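Phosphonopyruvate hydrolase (Variovorax sp., PDB 2HJP) catalyses the metal-dependent hydrolysis of phosphonopyruvate to pyruvate and phosphate, breaking a phosphorus-carbon bond. Local coordinates at residues A[111-116]-A[127-132]. Residues are numbered along the deposited sequence; the frame is centred on the assembly and turned at random.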
ATOM      1  N   ASP A 111     -14.231 -23.303  -4.013  1.00 19.18           N
ATOM      2  CA  ASP A 111     -15.624 -23.091  -4.422  1.00 20.51           C
ATOM      3  C   ASP A 111     -16.615 -22.742  -3.288  1.00 21.85           C
ATOM      4  O   ASP A 111     -17.833 -22.973  -3.414  1.00 22.05           O
ATOM      5  CB  ASP A 111     -16.133 -24.301  -5.232  1.00 20.80           C
ATOM      6  CG  ASP A 111     -15.963 -25.628  -4.494  1.00 24.22           C
ATOM      7  OD1 ASP A 111     -15.536 -25.630  -3.319  1.00 23.19           O
ATOM      8  OD2 ASP A 111     -16.249 -26.683  -5.098  1.00 24.63           O
ATOM      9  N   LYS A 112     -16.107 -22.189  -2.197  1.00 21.34           N
ATOM     10  CA  LYS A 112     -16.987 -21.775  -1.106  1.00 24.90           C
ATOM     11  C   LYS A 112     -17.745 -20.524  -1.633  1.00 25.02           C
ATOM     12  O   LYS A 112     -17.246 -19.799  -2.511  1.00 24.61           O
ATOM     13  CB  LYS A 112     -16.169 -21.386   0.125  1.00 25.88           C
ATOM     14  CG  LYS A 112     -15.333 -22.513   0.663  1.00 31.74           C
ATOM     15  CD  LYS A 112     -15.031 -22.461   2.191  1.00 35.54           C
ATOM     16  CE  LYS A 112     -14.314 -21.234   2.649  1.00 38.97           C
ATOM     17  NZ  LYS A 112     -14.188 -21.246   4.155  1.00 42.60           N
ATOM     18  N   THR A 113     -18.926 -20.273  -1.108  1.00 26.33           N
ATOM     19  CA  THR A 113     -19.675 -19.096  -1.520  1.00 30.51           C
ATOM     20  C   THR A 113     -18.977 -17.996  -0.766  1.00 31.88           C
ATOM     21  O   THR A 113     -18.264 -18.258   0.221  1.00 32.14           O
ATOM     22  CB  THR A 113     -21.126 -19.118  -1.035  1.00 32.02           C
ATOM     23  OG1 THR A 113     -21.122 -19.088   0.396  1.00 36.15           O
ATOM     24  CG2 THR A 113     -21.815 -20.386  -1.489  1.00 33.01           C
ATOM     25  N   PHE A 114     -19.180 -16.759  -1.197  1.00 33.29           N
ATOM     26  CA  PHE A 114     -18.549 -15.655  -0.517  1.00 34.58           C
ATOM     27  C   PHE A 114     -19.392 -14.444  -0.773  1.00 33.74           C
ATOM     28  O   PHE A 114     -19.757 -14.193  -1.888  1.00 32.96           O
ATOM     29  CB  PHE A 114     -17.166 -15.382  -1.079  1.00 37.07           C
ATOM     30  CG  PHE A 114     -16.667 -14.021  -0.743  1.00 41.79           C
ATOM     31  CD1 PHE A 114     -16.231 -13.745   0.553  1.00 42.57           C
ATOM     32  CD2 PHE A 114     -16.815 -12.966  -1.667  1.00 42.74           C
ATOM     33  CE1 PHE A 114     -15.962 -12.446   0.956  1.00 44.68           C
ATOM     34  CE2 PHE A 114     -16.554 -11.657  -1.301  1.00 44.99           C
ATOM     35  CZ  PHE A 114     -16.128 -11.374   0.016  1.00 45.13           C
ATOM     36  N   PRO A 115     -19.688 -13.666   0.261  1.00 34.12           N
ATOM     37  CA  PRO A 115     -19.273 -13.888   1.648  1.00 34.86           C
ATOM     38  C   PRO A 115     -20.122 -14.950   2.304  1.00 37.26           C
ATOM     39  O   PRO A 115     -21.169 -15.339   1.776  1.00 34.69           O
ATOM     40  CB  PRO A 115     -19.508 -12.535   2.307  1.00 35.35           C
ATOM     41  CG  PRO A 115     -20.678 -11.934   1.463  1.00 34.41           C
ATOM     42  CD  PRO A 115     -20.287 -12.326   0.070  1.00 33.28           C
ATOM     43  N   LYS A 116     -19.672 -15.406   3.469  1.00 39.57           N
ATOM     44  CA  LYS A 116     -20.403 -16.402   4.235  1.00 41.92           C
ATOM     45  C   LYS A 116     -21.830 -15.925   4.566  1.00 43.21           C
ATOM     46  O   LYS A 116     -22.100 -14.735   4.889  1.00 41.96           O
ATOM     47  CB  LYS A 116     -19.634 -16.737   5.527  1.00 42.69           C
ATOM     48  CG  LYS A 116     -20.473 -17.488   6.585  1.00 44.64           C
ATOM     49  CD  LYS A 116     -19.695 -18.569   7.365  1.00 45.17           C
ATOM     50  CE  LYS A 116     -19.231 -18.145   8.754  1.00 45.80           C
ATOM     51  NZ  LYS A 116     -18.851 -19.323   9.653  1.00 47.01           N
ATOM     52  N   GLU A 127     -23.622 -23.937   1.060  1.00 46.61           N
ATOM     53  CA  GLU A 127     -22.261 -23.629   1.490  1.00 42.75           C
ATOM     54  C   GLU A 127     -21.264 -23.384   0.360  1.00 38.33           C
ATOM     55  O   GLU A 127     -20.297 -22.629   0.536  1.00 38.16           O
ATOM     56  CB  GLU A 127     -21.749 -24.756   2.381  1.00 45.84           C
ATOM     57  CG  GLU A 127     -22.738 -25.134   3.484  1.00 50.50           C
ATOM     58  CD  GLU A 127     -22.080 -25.311   4.849  1.00 52.64           C
ATOM     59  OE1 GLU A 127     -21.729 -26.465   5.233  1.00 53.94           O
ATOM     60  OE2 GLU A 127     -21.914 -24.279   5.535  1.00 53.73           O
ATOM     61  N   LEU A 128     -21.475 -24.045  -0.774  1.00 33.74           N
ATOM     62  CA  LEU A 128     -20.618 -23.890  -1.937  1.00 30.05           C
ATOM     63  C   LEU A 128     -21.352 -23.166  -3.084  1.00 28.92           C
ATOM     64  O   LEU A 128     -22.579 -23.148  -3.136  1.00 26.37           O
ATOM     65  CB  LEU A 128     -20.147 -25.280  -2.442  1.00 29.57           C
ATOM     66  CG  LEU A 128     -19.494 -26.281  -1.488  1.00 29.27           C
ATOM     67  CD1 LEU A 128     -18.595 -27.274  -2.240  1.00 28.31           C
ATOM     68  CD2 LEU A 128     -18.668 -25.557  -0.529  1.00 31.17           C
ATOM     69  N   VAL A 129     -20.613 -22.572  -4.023  1.00 27.46           N
ATOM     70  CA  VAL A 129     -21.290 -21.924  -5.142  1.00 26.60           C
ATOM     71  C   VAL A 129     -21.753 -23.019  -6.110  1.00 25.11           C
ATOM     72  O   VAL A 129     -21.349 -24.161  -5.982  1.00 24.46           O
ATOM     73  CB  VAL A 129     -20.351 -20.917  -5.885  1.00 26.32           C
ATOM     74  CG1 VAL A 129     -19.942 -19.813  -4.953  1.00 25.36           C
ATOM     75  CG2 VAL A 129     -19.096 -21.635  -6.436  1.00 26.45           C
ATOM     76  N   ARG A 130     -22.616 -22.664  -7.056  1.00 25.32           N
ATOM     77  CA  ARG A 130     -23.110 -23.604  -8.041  1.00 25.52           C
ATOM     78  C   ARG A 130     -21.945 -24.038  -8.898  1.00 24.83           C
ATOM     79  O   ARG A 130     -21.054 -23.245  -9.196  1.00 24.08           O
ATOM     80  CB  ARG A 130     -24.204 -22.957  -8.935  1.00 27.66           C
ATOM     81  CG  ARG A 130     -25.607 -22.727  -8.249  1.00 26.79           C
ATOM     82  CD  ARG A 130     -26.165 -21.368  -8.673  1.00 29.92           C
ATOM     83  NE  ARG A 130     -25.912 -21.334 -10.069  1.00 32.39           N
ATOM     84  CZ  ARG A 130     -25.345 -20.373 -10.751  1.00 29.76           C
ATOM     85  NH1 ARG A 130     -24.949 -19.239 -10.208  1.00 29.15           N
ATOM     86  NH2 ARG A 130     -25.119 -20.656 -12.003  1.00 31.56           N
ATOM     87  N   ILE A 131     -21.985 -25.297  -9.296  1.00 23.80           N
ATOM     88  CA  ILE A 131     -20.946 -25.909 -10.115  1.00 24.56           C
ATOM     89  C   ILE A 131     -20.670 -25.076 -11.367  1.00 21.93           C
ATOM     90  O   ILE A 131     -19.518 -24.764 -11.645  1.00 22.13           O
ATOM     91  CB  ILE A 131     -21.354 -27.347 -10.491  1.00 25.97           C
ATOM     92  CG1 ILE A 131     -21.232 -28.234  -9.253  1.00 29.02           C
ATOM     93  CG2 ILE A 131     -20.515 -27.838 -11.678  1.00 28.81           C
ATOM     94  CD1 ILE A 131     -21.871 -29.612  -9.387  1.00 32.60           C
ATOM     95  N   GLU A 132     -21.718 -24.680 -12.088  1.00 22.10           N
ATOM     96  CA  GLU A 132     -21.528 -23.886 -13.302  1.00 24.07           C
ATOM     97  C   GLU A 132     -20.943 -22.521 -12.960  1.00 22.26           C
ATOM     98  O   GLU A 132     -20.148 -21.981 -13.727  1.00 21.35           O
ATOM     99  CB  GLU A 132     -22.855 -23.650 -14.069  1.00 27.53           C
ATOM    100  CG  GLU A 132     -23.840 -24.751 -13.982  1.00 35.86           C
ATOM    101  CD  GLU A 132     -24.632 -24.647 -12.681  1.00 39.97           C
ATOM    102  OE1 GLU A 132     -24.584 -25.624 -11.899  1.00 41.70           O
ATOM    103  OE2 GLU A 132     -25.300 -23.583 -12.444  1.00 43.18           O
TER
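The backbones of Lys112 and Leu128 come within 4.3 Å (CA to CA) in a single bridge, with the two bonds of a non-hydrogen-bonded pair on its flanks: Val129 N donates to Asp111 O at 2.9 Å, and the longer Thr113 N to Glu127 O bond spans 3.2 Å. The first donor lies nearly in line with the carbonyl (C=O...N 160°); the second is tilted 30° from the carbonyl plane.

Thr113 CG2 presses on the peptide of Leu128, 3.2 Å from Leu128 C. Val129 CG1, anti to its own carbonyl carbon, reaches Thr113 CA at 3.5 Å, while Val129 CG2 sits 3.5 Å from Asp111 O. Leu128 CD1 meets the Asp111 carboxylate, 3.6 Å from OD1.

That carboxylate is positioned from outside: Tyr175 OH bonds OD2 and Glu157 N bonds OD1, while Phe134 packs against both Asp111 and Val129.

The bridge ties the chain leaving barrel strand 106-110 to the lead-in of the next helix, closing the base of a loop in which 119-125 are not modelled, probably through mobility, consistent with the gating loop of this superfamily. Both bonds are main-chain, so the polar link itself needs no particular side chain; the methyls add van der Waals contact.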